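Local atomic coordinates of tricorn protease (Thermoplasma acidophilum, PDB entry 1K32), a protein that hydrolyses peptide bonds as a serine protease, probably trimming peptides released by the proteasome, with beta-propeller domains thought to control substrate access. Residues A[121-126]-A[134-139]; A[149-154]-A[164-169]. One frame throughout, in Å; residues are numbered along the deposited sequence.

Contact 1: A[121-126]-A[134-139]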
# COMPACT_ATOMS: atom_id res chain seq x y z
N ILE A 121 -24.03 -56.10 -35.57
CA ILE A 121 -25.07 -55.62 -34.66
C ILE A 121 -24.33 -55.32 -33.37
O ILE A 121 -23.58 -56.17 -32.87
CB ILE A 121 -26.15 -56.69 -34.34
CG1 ILE A 121 -26.79 -57.20 -35.64
CG2 ILE A 121 -27.21 -56.07 -33.42
CD1 ILE A 121 -27.46 -56.10 -36.45
N ILE A 122 -24.52 -54.12 -32.84
CA ILE A 122 -23.86 -53.74 -31.61
C ILE A 122 -24.86 -53.52 -30.51
O ILE A 122 -26.05 -53.31 -30.76
CB ILE A 122 -23.02 -52.43 -31.76
CG1 ILE A 122 -23.90 -51.27 -32.20
CG2 ILE A 122 -21.88 -52.67 -32.72
CD1 ILE A 122 -23.13 -49.93 -32.26
N SER A 123 -24.36 -53.60 -29.28
CA SER A 123 -25.19 -53.41 -28.11
C SER A 123 -24.60 -52.21 -27.38
O SER A 123 -23.41 -52.19 -27.11
CB SER A 123 -25.13 -54.64 -27.22
OG SER A 123 -25.72 -54.38 -25.98
N THR A 124 -25.43 -51.21 -27.09
CA THR A 124 -24.92 -50.04 -26.39
C THR A 124 -25.98 -49.16 -25.73
O THR A 124 -27.12 -49.03 -26.22
CB THR A 124 -24.06 -49.15 -27.34
OG1 THR A 124 -23.53 -48.05 -26.61
CG2 THR A 124 -24.88 -48.62 -28.51
N ASP A 125 -25.58 -48.55 -24.62
CA ASP A 125 -26.44 -47.67 -23.85
C ASP A 125 -26.03 -46.23 -24.11
O ASP A 125 -26.59 -45.30 -23.54
CB ASP A 125 -26.26 -47.97 -22.36
CG ASP A 125 -24.82 -47.84 -21.91
OD1 ASP A 125 -23.95 -48.55 -22.45
OD2 ASP A 125 -24.56 -47.01 -21.02
N ALA A 126 -25.04 -46.07 -24.99
CA ALA A 126 -24.51 -44.75 -25.33
C ALA A 126 -25.58 -43.68 -25.57
O ALA A 126 -25.40 -42.52 -25.21
CB ALA A 126 -23.61 -44.86 -26.55
N THR A 134 -28.81 -51.27 -22.82
CA THR A 134 -27.83 -51.51 -23.88
C THR A 134 -28.62 -52.00 -25.08
O THR A 134 -28.79 -53.21 -25.28
CB THR A 134 -26.79 -52.56 -23.45
OG1 THR A 134 -27.46 -53.75 -23.01
CG2 THR A 134 -25.94 -52.01 -22.32
N CYS A 135 -29.14 -51.04 -25.84
CA CYS A 135 -29.96 -51.32 -27.01
C CYS A 135 -29.18 -51.86 -28.20
O CYS A 135 -27.98 -51.64 -28.31
CB CYS A 135 -30.72 -50.05 -27.40
SG CYS A 135 -31.86 -49.52 -26.10
N LEU A 136 -29.88 -52.56 -29.10
CA LEU A 136 -29.28 -53.13 -30.30
C LEU A 136 -29.41 -52.22 -31.52
O LEU A 136 -30.48 -51.64 -31.76
CB LEU A 136 -29.93 -54.47 -30.63
CG LEU A 136 -29.80 -55.56 -29.55
CD1 LEU A 136 -30.53 -56.80 -30.00
CD2 LEU A 136 -28.32 -55.84 -29.30
N TYR A 137 -28.34 -52.12 -32.30
CA TYR A 137 -28.33 -51.31 -33.51
C TYR A 137 -27.56 -52.04 -34.61
O TYR A 137 -26.54 -52.69 -34.34
CB TYR A 137 -27.63 -49.97 -33.26
CG TYR A 137 -28.21 -49.12 -32.16
CD1 TYR A 137 -29.05 -48.04 -32.45
CD2 TYR A 137 -27.91 -49.38 -30.81
CE1 TYR A 137 -29.58 -47.24 -31.45
CE2 TYR A 137 -28.43 -48.58 -29.80
CZ TYR A 137 -29.26 -47.52 -30.12
OH TYR A 137 -29.75 -46.71 -29.13
N ARG A 138 -28.04 -51.94 -35.84
CA ARG A 138 -27.32 -52.54 -36.96
C ARG A 138 -26.38 -51.43 -37.40
O ARG A 138 -26.81 -50.29 -37.56
CB ARG A 138 -28.25 -52.90 -38.12
CG ARG A 138 -27.47 -53.36 -39.34
CD ARG A 138 -28.33 -53.94 -40.44
NE ARG A 138 -29.24 -52.96 -41.02
CZ ARG A 138 -30.49 -52.77 -40.60
NH1 ARG A 138 -31.25 -51.86 -41.18
NH2 ARG A 138 -30.96 -53.52 -39.62
N VAL A 139 -25.11 -51.75 -37.60
CA VAL A 139 -24.15 -50.73 -38.01
C VAL A 139 -24.11 -50.60 -39.53
O VAL A 139 -24.14 -51.61 -40.26
CB VAL A 139 -22.73 -51.07 -37.50
CG1 VAL A 139 -21.77 -49.94 -37.90
CG2 VAL A 139 -22.75 -51.26 -35.98
O HOH W 1 -27.90 -46.57 -27.10

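Contact 2: A[149-154]-A[164-169]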
# COMPACT_ATOMS: atom_id res chain seq x y z
N LEU A 149 -32.81 -51.76 -33.59
CA LEU A 149 -33.64 -52.93 -33.88
C LEU A 149 -34.88 -52.88 -33.03
O LEU A 149 -35.85 -53.58 -33.30
CB LEU A 149 -32.85 -54.22 -33.62
CG LEU A 149 -31.53 -54.34 -34.39
CD1 LEU A 149 -31.06 -55.78 -34.32
CD2 LEU A 149 -31.71 -53.91 -35.86
N ASN A 150 -34.85 -52.05 -31.99
CA ASN A 150 -35.98 -51.86 -31.09
C ASN A 150 -36.49 -53.12 -30.43
O ASN A 150 -37.69 -53.35 -30.36
CB ASN A 150 -37.13 -51.20 -31.84
CG ASN A 150 -36.77 -49.82 -32.32
OD1 ASN A 150 -37.09 -49.44 -33.44
ND2 ASN A 150 -36.09 -49.06 -31.47
N LEU A 151 -35.57 -53.95 -29.95
CA LEU A 151 -35.93 -55.19 -29.30
C LEU A 151 -35.69 -55.10 -27.79
O LEU A 151 -35.75 -56.10 -27.07
CB LEU A 151 -35.13 -56.34 -29.91
CG LEU A 151 -35.43 -56.63 -31.38
CD1 LEU A 151 -34.29 -57.41 -32.03
CD2 LEU A 151 -36.74 -57.40 -31.48
N GLY A 152 -35.43 -53.88 -27.32
CA GLY A 152 -35.16 -53.64 -25.91
C GLY A 152 -33.71 -53.93 -25.56
O GLY A 152 -32.92 -54.25 -26.45
N PRO A 153 -33.32 -53.81 -24.28
CA PRO A 153 -31.93 -54.07 -23.89
C PRO A 153 -31.54 -55.52 -24.16
O PRO A 153 -32.33 -56.44 -23.96
CB PRO A 153 -31.90 -53.74 -22.40
CG PRO A 153 -33.32 -53.99 -21.96
CD PRO A 153 -34.13 -53.42 -23.11
N ALA A 154 -30.32 -55.72 -24.65
CA ALA A 154 -29.84 -57.06 -24.93
C ALA A 154 -28.33 -57.08 -24.97
O ALA A 154 -27.68 -56.04 -25.19
CB ALA A 154 -30.41 -57.57 -26.25
N ARG A 164 -34.90 -64.38 -34.71
CA ARG A 164 -33.95 -63.76 -33.81
C ARG A 164 -33.94 -64.41 -32.42
O ARG A 164 -34.99 -64.69 -31.86
CB ARG A 164 -34.27 -62.27 -33.66
CG ARG A 164 -34.48 -61.53 -34.99
CD ARG A 164 -34.44 -60.02 -34.81
NE ARG A 164 -35.56 -59.31 -35.42
CZ ARG A 164 -36.84 -59.62 -35.22
NH1 ARG A 164 -37.80 -58.93 -35.80
NH2 ARG A 164 -37.14 -60.64 -34.44
N VAL A 165 -32.74 -64.65 -31.90
CA VAL A 165 -32.57 -65.23 -30.56
C VAL A 165 -31.93 -64.12 -29.74
O VAL A 165 -30.89 -63.57 -30.10
CB VAL A 165 -31.64 -66.46 -30.57
CG1 VAL A 165 -31.60 -67.07 -29.17
CG2 VAL A 165 -32.14 -67.49 -31.57
N ILE A 166 -32.56 -63.78 -28.62
CA ILE A 166 -32.05 -62.69 -27.81
C ILE A 166 -31.57 -63.09 -26.43
O ILE A 166 -32.28 -63.74 -25.67
CB ILE A 166 -33.11 -61.58 -27.72
CG1 ILE A 166 -33.33 -60.99 -29.12
CG2 ILE A 166 -32.69 -60.51 -26.71
CD1 ILE A 166 -34.48 -60.04 -29.25
N GLY A 167 -30.34 -62.71 -26.15
CA GLY A 167 -29.76 -62.99 -24.85
C GLY A 167 -29.82 -61.70 -24.05
O GLY A 167 -29.32 -60.65 -24.48
N ARG A 168 -30.47 -61.78 -22.89
CA ARG A 168 -30.60 -60.63 -22.00
C ARG A 168 -29.69 -60.83 -20.80
O ARG A 168 -29.74 -61.88 -20.17
CB ARG A 168 -32.04 -60.50 -21.51
CG ARG A 168 -33.00 -59.97 -22.56
CD ARG A 168 -34.41 -59.90 -22.03
NE ARG A 168 -35.22 -59.01 -22.85
CZ ARG A 168 -36.46 -58.62 -22.57
NH1 ARG A 168 -37.08 -57.79 -23.41
NH2 ARG A 168 -37.09 -59.07 -21.48
N ASN A 169 -28.86 -59.82 -20.51
CA ASN A 169 -27.93 -59.85 -19.38
C ASN A 169 -27.00 -61.05 -19.44
O ASN A 169 -26.51 -61.53 -18.41
CB ASN A 169 -28.71 -59.90 -18.06
CG ASN A 169 -29.81 -58.87 -18.02
OD1 ASN A 169 -30.97 -59.20 -17.78
ND2 ASN A 169 -29.45 -57.63 -18.24
O HOH W 2 -34.60 -57.30 -24.91

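Contact 1: A[121-126]-A[134-139]
Ile122 pairs with Tyr137 and Thr124 with Cys135 across an antiparallel beta hairpin; its strands 120-124 and 135-140 are the two central strands of a four-stranded blade in the N-terminal six-bladed beta-propeller. Ile122-Tyr137 and Thr124-Cys135 are the hydrogen-bonded pairs. Ile122 N donates to Tyr137 O at 2.9 Å and Ile122 O accepts from Tyr137 N. Thr124 N likewise reaches Cys135 O, but the return bond from Cys135 N to Thr124 O is bent to 123° and weak, at the point where the strands run into the connecting loop. In the non-hydrogen-bonded pair Ser123-Leu136, Ser123 CA approaches Cys135 O to 3.3 Å in a CA-H...O contact.

On the Ile122 and Tyr137 face, Ile122 holds CG1 between its backbone N and carbonyl carbon (chi1 59°). CG2 therefore sits beside the N and meets Val139 CG2 at 3.7 Å, the two side chains crossing at about a right angle. Thr124 CG2 comes obliquely to Tyr137 CE2, 3.8 Å away, while Thr124 O lies in plane at the edge of the same ring. Phe146 packs against both Ile122 and Tyr137. On the other face, Ile121 turns at chi2 (-59°) to lay CD1 3.6 Å from Arg138 CA and also against its CB; Leu136 CD2 reaches Ser123 CB at 4.0 Å. Ser123 OG and Thr134 OG1 both bond to Ala154 O, so a strand hydroxyl and one from the loop just before the partner strand share one carbonyl.

Where strand 120-124 ends, Thr124 OG1 accepts from Ala126 N in an ST turn and also bonds Thr109 OG1, and Asp125 OD2 pairs with Arg830. Tyr137 OH is bonded to Gln128 NE2 and, at 2.8 Å, to a water that donates to Thr124 O at 2.7 Å.

Contact 2: A[149-154]-A[164-169]
Leu151 packs on Ile166 and Arg164, laying the loop that leads from one propeller blade to the next over the second strand, 163-168, of the next blade. Its CB meets Ile166 CD1 at 3.8 Å, and CG stays near the same methyl. At the fork, CD1 touches Arg164 CD, also at 3.8 Å, and CD2 lies over one face of the Arg164 guanidinium, whose NH2 end forms a salt bridge with Glu190. With an alanine here the forked end is gone, which would probably leave Arg164 CD and one guanidinium face without their methyl partners and open a gap beside Ile166 CD1. In Ile166, with CG1 beside the backbone N (chi1 -65°) and the chain extended at chi2, CD1 reaches Leu151 while CG2 meets Ala154 CB at 3.7 Å.

Polar contact goes through one water, which donates to Leu151 O at 2.7 Å and to Pro153 O at 2.6 Å, and accepts from Arg168 NE at 2.7 Å, in plane at the guanidinium edge. Arg168 NH1 bonds Tyr1009 O, and Trp188 makes a cation-pi contact with the group. Loop and strand are thus joined by apolar packing and by a water that satisfies two buried carbonyls.

From the N terminus, the chain runs up strand 120-124, turns through residues 125-134 and returns along strand 135-140, so contact 1 closes a short hairpin loop within one blade. It then forms that blade's outermost strand, 145-148, passes through the loop 149-154, and builds strands 156-160 and 163-168 of the following blade, where contact 2 closes the stretch that holds strand 156-160 and its turn into strand 163-168. The two contacts follow in series and neither encloses nor crosses the other. Their centres lie about 10 Å apart and they touch: Leu149 N probably bonds Leu136 O at 3.0 Å, and Ala154 CB packs on Leu136 CD1. The 149-154 loop therefore faces both blades and ties them side by side.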